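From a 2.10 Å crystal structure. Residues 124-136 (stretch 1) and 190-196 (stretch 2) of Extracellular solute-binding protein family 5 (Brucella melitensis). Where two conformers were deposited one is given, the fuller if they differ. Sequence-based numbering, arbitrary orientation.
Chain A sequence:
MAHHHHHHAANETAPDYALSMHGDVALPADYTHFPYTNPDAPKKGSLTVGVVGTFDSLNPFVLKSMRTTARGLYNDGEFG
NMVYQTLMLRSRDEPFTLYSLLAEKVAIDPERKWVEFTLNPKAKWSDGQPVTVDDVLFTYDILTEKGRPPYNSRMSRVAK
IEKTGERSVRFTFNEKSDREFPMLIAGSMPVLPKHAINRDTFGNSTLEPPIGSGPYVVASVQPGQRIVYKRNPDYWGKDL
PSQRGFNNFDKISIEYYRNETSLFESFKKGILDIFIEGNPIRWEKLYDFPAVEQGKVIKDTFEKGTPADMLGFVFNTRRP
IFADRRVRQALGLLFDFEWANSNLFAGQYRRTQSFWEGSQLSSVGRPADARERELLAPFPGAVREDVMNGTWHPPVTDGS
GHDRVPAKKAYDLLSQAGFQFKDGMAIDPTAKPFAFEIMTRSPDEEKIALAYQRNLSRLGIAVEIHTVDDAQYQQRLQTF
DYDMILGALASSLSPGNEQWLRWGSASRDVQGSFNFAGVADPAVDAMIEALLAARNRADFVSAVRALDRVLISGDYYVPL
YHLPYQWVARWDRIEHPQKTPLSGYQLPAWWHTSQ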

# COMPACT_ATOMS: atom_id res chain seq x y z
N LYS A 124 11.72 2.84 -28.30
CA LYS A 124 13.13 3.20 -28.32
C LYS A 124 13.63 3.60 -26.93
O LYS A 124 12.92 4.23 -26.14
N TRP A 125 14.88 3.23 -26.68
CA TRP A 125 15.70 3.77 -25.60
C TRP A 125 15.88 5.27 -25.80
O TRP A 125 15.67 5.79 -26.92
N SER A 126 16.20 5.99 -24.73
CA SER A 126 16.32 7.45 -24.79
C SER A 126 17.50 7.88 -25.64
O SER A 126 17.53 9.00 -26.06
N ASP A 127 18.45 6.98 -25.91
CA ASP A 127 19.52 7.27 -26.87
C ASP A 127 19.14 6.94 -28.33
O ASP A 127 19.96 7.05 -29.23
N GLY A 128 17.88 6.58 -28.59
CA GLY A 128 17.44 6.35 -29.96
C GLY A 128 17.56 4.91 -30.44
O GLY A 128 17.03 4.59 -31.49
N GLN A 129 18.24 4.04 -29.70
CA GLN A 129 18.29 2.63 -30.08
C GLN A 129 16.94 1.92 -29.85
O GLN A 129 16.17 2.33 -28.97
N PRO A 130 16.65 0.87 -30.64
CA PRO A 130 15.36 0.19 -30.52
C PRO A 130 15.25 -0.68 -29.27
O PRO A 130 16.19 -1.32 -28.88
N VAL A 131 14.07 -0.72 -28.67
CA VAL A 131 13.77 -1.73 -27.66
C VAL A 131 13.35 -3.03 -28.36
O VAL A 131 12.40 -3.04 -29.12
N THR A 132 14.03 -4.13 -28.05
CA THR A 132 13.88 -5.38 -28.80
C THR A 132 13.59 -6.56 -27.89
O THR A 132 13.77 -6.50 -26.64
N VAL A 133 13.24 -7.67 -28.51
CA VAL A 133 13.03 -8.92 -27.78
C VAL A 133 14.33 -9.35 -27.13
O VAL A 133 14.32 -9.88 -26.03
N ASP A 134 15.44 -9.10 -27.81
CA ASP A 134 16.72 -9.39 -27.23
C ASP A 134 16.95 -8.63 -25.90
O ASP A 134 17.51 -9.18 -24.96
N ASP A 135 16.51 -7.37 -25.81
CA ASP A 135 16.56 -6.63 -24.50
C ASP A 135 15.76 -7.33 -23.41
O ASP A 135 16.20 -7.40 -22.24
N VAL A 136 14.58 -7.86 -23.76
CA VAL A 136 13.74 -8.58 -22.79
C VAL A 136 14.48 -9.83 -22.31
O VAL A 136 14.55 -10.08 -21.11
N PRO A 190 11.13 -4.49 -15.06
CA PRO A 190 11.53 -3.56 -16.11
C PRO A 190 11.89 -4.24 -17.40
O PRO A 190 11.90 -5.49 -17.47
N VAL A 191 12.15 -3.43 -18.43
CA VAL A 191 12.95 -3.85 -19.54
C VAL A 191 14.20 -2.98 -19.52
O VAL A 191 14.12 -1.75 -19.47
N LEU A 192 15.35 -3.65 -19.60
CA LEU A 192 16.70 -3.09 -19.54
C LEU A 192 17.40 -3.13 -20.91
O LEU A 192 17.17 -4.04 -21.71
N PRO A 193 18.25 -2.14 -21.20
CA PRO A 193 18.96 -2.04 -22.48
C PRO A 193 20.26 -2.84 -22.55
O PRO A 193 21.28 -2.41 -21.97
N LYS A 194 20.25 -3.97 -23.26
CA LYS A 194 21.44 -4.80 -23.43
C LYS A 194 22.61 -3.98 -23.94
O LYS A 194 23.73 -4.12 -23.43
N HIS A 195 22.36 -3.11 -24.92
CA HIS A 195 23.45 -2.38 -25.56
C HIS A 195 24.08 -1.36 -24.64
O HIS A 195 25.21 -1.00 -24.87
N ALA A 196 23.39 -0.91 -23.62
CA ALA A 196 23.90 0.17 -22.78
C ALA A 196 24.42 -0.25 -21.42
O ALA A 196 24.78 0.62 -20.63

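Three acidic side chains of stretch 1 meet stretch 2, each with its own kind of partner. Asp-127, chi1 p, points toward the other stretch and takes a nearly linear hydrogen bond from His-195, NE2 to OD2 at 2.6 Å. Asp-127 OD1 accepts from Gln-129 N at 3.0 Å, so the carboxylate is also bonded to the backbone just after the turn from Trp-125 to Gly-128. Asp-134, chi1 t, leaves its CA sideways, yet its end reaches a fully extended Lys-194 (all four chi angles t) in a salt bridge, OD2 to NZ at 3.1 Å. A water donates to Asp-134 OD1 at 2.6 Å and accepts a weak bond from Lys-194 NZ at 3.3 Å.

Asp-135, chi1 m, is the buried organizer. OD1 accepts from the backbone Lys-194 N at 2.8 Å, while OD2 stays within its own stretch, accepting from Trp-125 NE1 and Thr-132 N, both at 3.0 Å. Thr-132 in turn caps the helix, its OG1 accepting from Asp-135 N at 3.2 Å. A second water donates to Asp-135 OD1 at 2.6 Å, accepts from His-195 N at 3.1 Å and lies 2.7 Å from His-195 ND1, tying the imidazole to the same carboxylate.

Trp-125, chi1 m, points toward stretch 2 with its indole NE1 bonded to Asp-135 OD2, as above. Pro-193 lies over one ring face, its CB 3.5 Å from the six-membered ring centroid in a CH-pi contact, and Val-191 O approaches the edge, 3.3 Å from Trp-125 CH2. His-195, chi1 p, meets the indole obliquely, and Gln-129 CG covers a face of the imidazole, 3.9 Å from its centroid. On the apolar side, Val-191, chi1 t, points toward stretch 1, its CG1 4.2 Å from both Val-131 CG1 and Val-136 CG2. The design rule is a buried carboxylate that fixes backbone and indole together, beside a small apolar cluster.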

# COMPACT_ATOMS: atom_id res chain seq x y z
CB LYS A 124 13.40 4.39 -29.26
CG LYS A 124 12.96 4.17 -30.70
CD LYS A 124 13.03 5.45 -31.57
CE LYS A 124 11.85 6.45 -31.39
NZ LYS A 124 10.47 6.08 -31.96
CB TRP A 125 17.06 3.02 -25.56
CG TRP A 125 16.87 1.55 -25.43
CD1 TRP A 125 17.06 0.58 -26.38
CD2 TRP A 125 16.35 0.88 -24.27
NE1 TRP A 125 16.75 -0.66 -25.86
CE2 TRP A 125 16.29 -0.50 -24.58
CE3 TRP A 125 15.93 1.31 -23.03
CZ2 TRP A 125 15.82 -1.45 -23.66
CZ3 TRP A 125 15.45 0.36 -22.10
CH2 TRP A 125 15.40 -1.00 -22.43
CB SER A 126 16.45 8.09 -23.39
OG SER A 126 17.62 7.67 -22.71
CB ASP A 127 20.79 6.49 -26.49
CG ASP A 127 20.59 4.97 -26.51
OD1 ASP A 127 19.61 4.47 -27.11
OD2 ASP A 127 21.44 4.26 -25.93
CB GLN A 129 19.38 1.92 -29.31
CG GLN A 129 20.78 2.44 -29.59
CD GLN A 129 21.13 2.26 -31.01
OE1 GLN A 129 20.95 1.19 -31.54
NE2 GLN A 129 21.60 3.32 -31.65
CB PRO A 130 15.29 -0.70 -31.79
CG PRO A 130 16.73 -0.91 -32.18
CD PRO A 130 17.46 0.34 -31.76
CB VAL A 131 12.67 -1.28 -26.74
CG1 VAL A 131 12.42 -2.31 -25.66
CG2 VAL A 131 13.01 0.08 -26.12
CB THR A 132 15.16 -5.74 -29.58
OG1 THR A 132 16.22 -6.02 -28.66
CG2 THR A 132 15.59 -4.62 -30.51
CB VAL A 133 12.49 -10.02 -28.70
CG1 VAL A 133 12.57 -11.41 -28.05
CG2 VAL A 133 11.05 -9.72 -29.06
CB ASP A 134 17.83 -9.09 -28.23
CG ASP A 134 19.10 -9.74 -27.85
OD1 ASP A 134 19.13 -10.99 -27.76
OD2 ASP A 134 20.07 -9.00 -27.63
CB ASP A 135 16.06 -5.19 -24.65
CG ASP A 135 17.01 -4.32 -25.47
OD1 ASP A 135 18.24 -4.32 -25.19
OD2 ASP A 135 16.51 -3.61 -26.40
CB VAL A 136 12.38 -8.99 -23.37
CG1 VAL A 136 11.55 -9.77 -22.33
CG2 VAL A 136 11.62 -7.79 -23.90
CB PRO A 190 12.77 -2.92 -15.50
CG PRO A 190 13.40 -4.07 -14.77
CD PRO A 190 12.23 -4.78 -14.14
CB VAL A 191 12.18 -3.77 -20.89
CG1 VAL A 191 13.05 -4.32 -22.02
CG2 VAL A 191 10.90 -4.56 -20.82
CB LEU A 192 17.57 -3.89 -18.57
CG LEU A 192 17.03 -4.02 -17.15
CD1 LEU A 192 17.98 -4.78 -16.24
CD2 LEU A 192 16.74 -2.64 -16.53
CB PRO A 193 19.27 -0.55 -22.59
CG PRO A 193 19.39 -0.09 -21.19
CD PRO A 193 18.45 -0.94 -20.38
CB LYS A 194 21.20 -5.91 -24.42
CG LYS A 194 22.33 -6.92 -24.49
CD LYS A 194 21.98 -8.07 -25.42
CE LYS A 194 23.05 -9.13 -25.41
NZ LYS A 194 22.68 -10.20 -26.38
CB HIS A 195 22.98 -1.64 -26.81
CG HIS A 195 22.21 -0.39 -26.51
ND1 HIS A 195 20.87 -0.42 -26.18
CD2 HIS A 195 22.58 0.91 -26.50
CE1 HIS A 195 20.46 0.82 -25.97
NE2 HIS A 195 21.47 1.65 -26.18
CB ALA A 196 22.80 1.21 -22.58
O HOH W 1 19.85 -11.54 -25.32
O HOH W 2 19.84 -2.87 -26.65